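PDB 7JKA: m3DLH protein from Halieaceae bacterium, which probably hydrolyses dienelactone-type ester bonds as a member of the alpha/beta-hydrolase clan, and may also act on phosphotriesters. Local coordinates for residues A13-E18 / L32-Q37; K41-V46 / A123-A128. All coordinates share one frame; numbering follows the deposited sequence. Where two conformers were deposited one is given.

Interaction 1: residues A13-E18 / L32-Q37; sequences AMKHRE and LHWDEQ
Lys15 and Arg17 clasp the indole of Trp34 from its two faces, all three side chains rising from the same face of an antiparallel hairpin in which Lys15 with Trp34, and Arg17 with Leu32, form hydrogen-bonded pairs. Lys15 runs alongside the indole, pointing the same way, and sets its CB 3.7 Å from the centroid of the six-membered ring of Trp34, a CH-pi contact. Arg17 arrives over the opposite face and crosses at about a right angle, its chain extended from CG to NE. Its NH1 stands 3.3 Å from Trp34 CH2, and the guanidinium plane is turned 69° from the ring, giving a cation-pi contact rather than a flat stack. Leu32 CD2 lies over one face of that guanidinium, 3.5 Å from Arg17 NH2. CG of Trp34 sits between the backbone N and the carbonyl carbon (chi1 77°), and Trp34 NE1 donates almost straight to Glu36 OE1 at 2.9 Å, in the ring plane but from above the carboxylate plane. An alanine in place of Trp34 would probably open a gap between Lys15 and Arg17 and leave Glu36 OE1 without its indole donor.

On the other face of the sheet, His16 CB sits over the middle of the His33 imidazole, 3.6 Å from its centroid, and the two rings, tilted by 17°, barely overlap. A water joins His33 ND1 to Lys15 O, and Glu31 bonds His33 NE2. Asp35 OD1 accepts from Ala13 N at 3.0 Å and, closing an Asx turn, from Gln37 N, the donors reaching opposite faces of the carboxylate. Chemically, the Arg17 cation rests against the indole and is probably offset by its salt bridge to Glu120, with Gln118 as a neutral acceptor, while Glu36 and the two flanking side chains hold the ring.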
loop_
_atom_site.group_PDB
_atom_site.type_symbol
_atom_site.label_atom_id
_atom_site.label_comp_id
_atom_site.label_asym_id
_atom_site.label_seq_id
_atom_site.Cartn_x
_atom_site.Cartn_y
_atom_site.Cartn_z
ATOM N N ALA A 13 23.455 -1.268 5.347
ATOM C CA ALA A 13 23.326 -1.632 6.757
ATOM C C ALA A 13 21.841 -1.611 7.117
ATOM O O ALA A 13 21.379 -0.742 7.862
ATOM C CB ALA A 13 24.131 -0.696 7.654
ATOM N N MET A 14 21.103 -2.584 6.588
ATOM C CA MET A 14 19.648 -2.614 6.736
ATOM C C MET A 14 19.274 -3.013 8.153
ATOM O O MET A 14 19.785 -4.002 8.690
ATOM C CB MET A 14 19.027 -3.600 5.749
ATOM C CG MET A 14 18.201 -2.955 4.645
ATOM S SD MET A 14 19.148 -1.735 3.736
ATOM C CE MET A 14 20.262 -2.777 2.822
ATOM N N LYS A 15 18.385 -2.239 8.751
ATOM C CA LYS A 15 17.936 -2.458 10.115
ATOM C C LYS A 15 16.422 -2.432 10.143
ATOM O O LYS A 15 15.778 -1.925 9.224
ATOM C CB LYS A 15 18.495 -1.377 11.050
ATOM C CG LYS A 15 19.974 -1.537 11.257
ATOM C CD LYS A 15 20.554 -0.610 12.325
ATOM C CE LYS A 15 19.929 -0.852 13.710
ATOM N NZ LYS A 15 20.303 -2.152 14.307
ATOM N N HIS A 16 15.857 -2.991 11.206
ATOM C CA HIS A 16 14.434 -2.851 11.441
ATOM C C HIS A 16 14.189 -2.682 12.927
ATOM O O HIS A 16 14.974 -3.136 13.769
ATOM C CB HIS A 16 13.625 -4.037 10.884
ATOM C CG HIS A 16 14.022 -5.359 11.459
ATOM N ND1 HIS A 16 13.198 -6.083 12.295
ATOM C CD2 HIS A 16 15.160 -6.084 11.331
ATOM C CE1 HIS A 16 13.809 -7.200 12.649
ATOM N NE2 HIS A 16 15.001 -7.223 12.081
ATOM N N ARG A 17 13.055 -2.048 13.238
ATOM C CA ARG A 17 12.643 -1.918 14.626
ATOM C C ARG A 17 11.126 -1.939 14.688
ATOM O O ARG A 17 10.435 -1.467 13.775
ATOM C CB ARG A 17 13.207 -0.650 15.293
ATOM C CG ARG A 17 12.615 0.675 14.844
ATOM C CD ARG A 17 13.333 1.816 15.566
ATOM N NE ARG A 17 12.850 3.153 15.196
ATOM C CZ ARG A 17 13.488 3.960 14.356
ATOM N NH1 ARG A 17 14.642 3.576 13.798
ATOM N NH2 ARG A 17 12.992 5.159 14.090
ATOM N N GLU A 18 10.617 -2.535 15.756
ATOM C CA GLU A 18 9.190 -2.521 16.016
ATOM C C GLU A 18 8.747 -1.103 16.345
ATOM O O GLU A 18 9.448 -0.369 17.047
ATOM C CB GLU A 18 8.877 -3.465 17.176
ATOM C CG GLU A 18 7.427 -3.692 17.443
ATOM C CD GLU A 18 7.215 -4.843 18.399
ATOM O OE1 GLU A 18 7.134 -4.593 19.619
ATOM O OE2 GLU A 18 7.150 -5.997 17.925
ATOM N N LEU A 32 9.529 -0.643 11.204
ATOM C CA LEU A 32 10.256 0.316 10.377
ATOM C C LEU A 32 11.528 -0.346 9.881
ATOM O O LEU A 32 12.256 -0.949 10.674
ATOM C CB LEU A 32 10.610 1.598 11.143
ATOM C CG LEU A 32 11.280 2.674 10.277
ATOM C CD1 LEU A 32 10.215 3.444 9.464
ATOM C CD2 LEU A 32 12.142 3.639 11.075
ATOM N N HIS A 33 11.780 -0.242 8.573
ATOM C CA HIS A 33 13.009 -0.702 7.935
ATOM C C HIS A 33 13.749 0.492 7.367
ATOM O O HIS A 33 13.142 1.362 6.740
ATOM C CB HIS A 33 12.710 -1.712 6.816
ATOM C CG HIS A 33 12.163 -3.009 7.324
ATOM N ND1 HIS A 33 12.856 -4.194 7.222
ATOM C CD2 HIS A 33 10.997 -3.299 7.953
ATOM C CE1 HIS A 33 12.146 -5.158 7.787
ATOM N NE2 HIS A 33 11.007 -4.646 8.216
ATOM N N TRP A 34 15.060 0.548 7.593
ATOM C CA TRP A 34 15.828 1.675 7.089
ATOM C C TRP A 34 17.268 1.219 6.911
ATOM O O TRP A 34 17.680 0.186 7.442
ATOM C CB TRP A 34 15.711 2.897 8.015
ATOM C CG TRP A 34 16.543 2.810 9.263
ATOM C CD1 TRP A 34 17.751 3.419 9.468
ATOM C CD2 TRP A 34 16.255 2.075 10.470
ATOM N NE1 TRP A 34 18.230 3.114 10.723
ATOM C CE2 TRP A 34 17.337 2.285 11.353
ATOM C CE3 TRP A 34 15.192 1.252 10.889
ATOM C CZ2 TRP A 34 17.394 1.715 12.622
ATOM C CZ3 TRP A 34 15.269 0.677 12.159
ATOM C CH2 TRP A 34 16.349 0.920 13.009
ATOM N N ASP A 35 18.030 1.995 6.148
ATOM C CA ASP A 35 19.458 1.748 5.962
ATOM C C ASP A 35 20.219 2.662 6.910
ATOM O O ASP A 35 20.173 3.886 6.760
ATOM C CB ASP A 35 19.842 1.994 4.502
ATOM C CG ASP A 35 21.326 1.783 4.210
ATOM O OD1 ASP A 35 22.108 1.377 5.099
ATOM O OD2 ASP A 35 21.700 2.028 3.048
ATOM N N GLU A 36 20.913 2.062 7.893
ATOM C CA GLU A 36 21.639 2.845 8.884
ATOM C C GLU A 36 22.748 3.677 8.250
ATOM O O GLU A 36 23.189 4.670 8.842
ATOM C CB GLU A 36 22.191 1.906 9.959
ATOM C CG GLU A 36 22.692 2.594 11.241
ATOM C CD GLU A 36 21.540 3.092 12.128
ATOM O OE1 GLU A 36 20.778 3.962 11.679
ATOM O OE2 GLU A 36 21.442 2.626 13.278
ATOM N N GLN A 37 23.187 3.322 7.044
ATOM C CA GLN A 37 24.229 4.102 6.392
ATOM C C GLN A 37 23.735 5.435 5.836
ATOM O O GLN A 37 24.563 6.300 5.529
ATOM C CB GLN A 37 24.861 3.286 5.270
ATOM C CG GLN A 37 25.683 2.115 5.773
ATOM C CD GLN A 37 26.468 1.485 4.658
ATOM O OE1 GLN A 37 26.134 1.659 3.491
ATOM N NE2 GLN A 37 27.543 0.790 4.999
HETATM O O HOH W 1 15.628 -3.795 7.099
#

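Interaction 2: residues K41-V46 / A123-A128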
loop_
_atom_site.group_PDB
_atom_site.type_symbol
_atom_site.label_atom_id
_atom_site.label_comp_id
_atom_site.label_asym_id
_atom_site.label_seq_id
_atom_site.Cartn_x
_atom_site.Cartn_y
_atom_site.Cartn_z
ATOM N N LYS A 41 17.894 12.915 6.347
ATOM C CA LYS A 41 16.530 12.425 6.209
ATOM C C LYS A 41 16.290 11.853 4.816
ATOM O O LYS A 41 16.768 12.397 3.815
ATOM C CB LYS A 41 15.541 13.558 6.490
ATOM C CG LYS A 41 15.761 14.260 7.826
ATOM C CD LYS A 41 14.562 15.129 8.199
ATOM C CE LYS A 41 13.855 14.590 9.424
ATOM N NZ LYS A 41 14.754 14.558 10.611
ATOM N N CYS A 42 15.548 10.763 4.754
ATOM C CA CYS A 42 15.271 10.103 3.492
ATOM C C CYS A 42 13.771 9.987 3.262
ATOM O O CYS A 42 12.971 10.159 4.187
ATOM C CB CYS A 42 15.913 8.712 3.468
ATOM S SG CYS A 42 15.217 7.650 4.680
ATOM N N PRO A 43 13.352 9.701 2.033
ATOM C CA PRO A 43 11.923 9.533 1.777
ATOM C C PRO A 43 11.353 8.410 2.622
ATOM O O PRO A 43 12.007 7.397 2.876
ATOM C CB PRO A 43 11.870 9.188 0.285
ATOM C CG PRO A 43 13.131 9.784 -0.253
ATOM C CD PRO A 43 14.150 9.555 0.803
ATOM N N GLY A 44 10.125 8.610 3.067
ATOM C CA GLY A 44 9.403 7.613 3.837
ATOM C C GLY A 44 8.345 6.954 2.972
ATOM O O GLY A 44 7.670 7.619 2.173
ATOM N N VAL A 45 8.170 5.653 3.161
ATOM C CA VAL A 45 7.145 4.903 2.442
ATOM C C VAL A 45 6.361 4.090 3.460
ATOM O O VAL A 45 6.953 3.303 4.213
ATOM C CB VAL A 45 7.751 3.980 1.358
ATOM C CG1 VAL A 45 6.621 3.266 0.568
ATOM C CG2 VAL A 45 8.674 4.752 0.413
ATOM N N VAL A 46 5.040 4.296 3.507
ATOM C CA VAL A 46 4.178 3.371 4.237
ATOM C C VAL A 46 3.902 2.177 3.346
ATOM O O VAL A 46 3.622 2.320 2.147
ATOM C CB VAL A 46 2.858 4.024 4.670
ATOM C CG1 VAL A 46 2.018 2.998 5.469
ATOM C CG2 VAL A 46 3.109 5.252 5.469
ATOM N N ALA A 123 9.685 14.512 5.907
ATOM C CA ALA A 123 8.242 14.699 5.792
ATOM C C ALA A 123 7.822 15.297 4.455
ATOM O O ALA A 123 6.634 15.260 4.128
ATOM C CB ALA A 123 7.758 15.589 6.936
ATOM N N ASP A 124 8.750 15.856 3.685
ATOM C CA ASP A 124 8.412 16.425 2.390
ATOM C C ASP A 124 8.442 15.399 1.269
ATOM O O ASP A 124 8.105 15.739 0.129
ATOM C CB ASP A 124 9.374 17.571 2.061
ATOM C CG ASP A 124 9.311 18.700 3.091
ATOM O OD1 ASP A 124 8.202 18.996 3.579
ATOM O OD2 ASP A 124 10.369 19.271 3.416
ATOM N N ARG A 125 8.837 14.159 1.560
ATOM C CA ARG A 125 9.035 13.131 0.533
ATOM C C ARG A 125 8.434 11.830 1.046
ATOM O O ARG A 125 9.123 10.998 1.644
ATOM C CB ARG A 125 10.519 12.981 0.191
ATOM C CG ARG A 125 11.101 14.164 -0.585
ATOM C CD ARG A 125 12.524 13.880 -1.101
ATOM N NE ARG A 125 13.463 13.707 0.001
ATOM C CZ ARG A 125 14.657 13.135 -0.116
ATOM N NH1 ARG A 125 15.054 12.676 -1.297
ATOM N NH2 ARG A 125 15.447 13.030 0.944
ATOM N N LEU A 126 7.136 11.656 0.811
ATOM C CA LEU A 126 6.401 10.542 1.382
ATOM C C LEU A 126 5.647 9.791 0.294
ATOM O O LEU A 126 5.124 10.391 -0.655
ATOM C CB LEU A 126 5.402 11.019 2.451
ATOM C CG LEU A 126 6.013 11.777 3.613
ATOM C CD1 LEU A 126 4.942 12.360 4.496
ATOM C CD2 LEU A 126 6.903 10.858 4.452
ATOM N N ALA A 127 5.570 8.480 0.458
ATOM C CA ALA A 127 4.750 7.660 -0.425
ATOM C C ALA A 127 4.014 6.610 0.382
ATOM O O ALA A 127 4.369 6.291 1.518
ATOM C CB ALA A 127 5.596 6.983 -1.514
ATOM N N ALA A 128 2.992 6.035 -0.252
ATOM C CA ALA A 128 2.336 4.858 0.288
ATOM C C ALA A 128 2.210 3.821 -0.804
ATOM O O ALA A 128 1.836 4.154 -1.928
ATOM C CB ALA A 128 0.928 5.182 0.840
#
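Gly44, Val45 and Val46 pair in parallel register with Leu126, Ala127 and Ala128, the axes of the two short strands 4.5 Å apart and 19° from parallel. Three backbone bonds step along the pair: Gly44 N to Arg125 O at 3.0 Å, Ala127 N to Gly44 O at 2.8 Å, and Val46 N to Ala127 O at 2.9 Å. Gly44 thus takes part through both its N and its O, each bonded to a residue flanking Leu126.

The side chains differ sharply from one end to the other. At the start of the strands, Arg125 reaches across to Pro43, the two crossing obliquely. Pro43 CG lies over one face of the guanidinium, toward its rim and 3.6 Å from Arg125 NH1. A bend at chi3 (-65°) turns NE of Arg125 off the extended path, and the guanidinium beyond it lies with that face against Pro43. The polar end is bound by other parts of the chain: Asp122 makes a salt bridge with NE, and the carbonyl of Phe250 receives NH1.

Further in, Leu126 reaches across with CD2, 4.0 Å from Gly44 O, over the face where Gly44 has no side chain; a CB on that residue would meet the methyl tightly. Val45 CG2 and Ala127 CB, 4.3 Å apart, share the face covered by Phe246 of helix 232-250. Val46 CB and Ala128 CB, 4.4 Å apart, share the other face, where Val46 packs against Ala111, Leu112 and Leu115 of helix 101-116. Ala127 and Ala128, one on each face, keep the surface low, as befits the central parallel sheet of an alpha/beta hydrolase, sandwiched between helices. Chemically, the contact grades from a charged end, where Pro43 lies against one face of the cation, to an apolar interior in which the peptide groups find their partners in the sheet itself.

The two contacts follow one another along the chain and belong to one sheet: interaction 1 is its antiparallel edge hairpin, interaction 2 its buried parallel middle. Their centres lie about 15 Å apart, at about 19 and 13 Å from the centre of the chain. Strand 71-74 stands between them, paired antiparallel with strand 27-35 and parallel with strand 42-48. The segment Gln118 to Glu120 serves both, receiving Arg17 in the first and Lys41 NZ and Cys42 in the second. Only interaction 2 leads toward the probable catalytic centre: strand 126-131 runs into a Gly-x-Cys-x-Gly pattern around Cys132, consistent with the nucleophile elbow of dienelactone hydrolases.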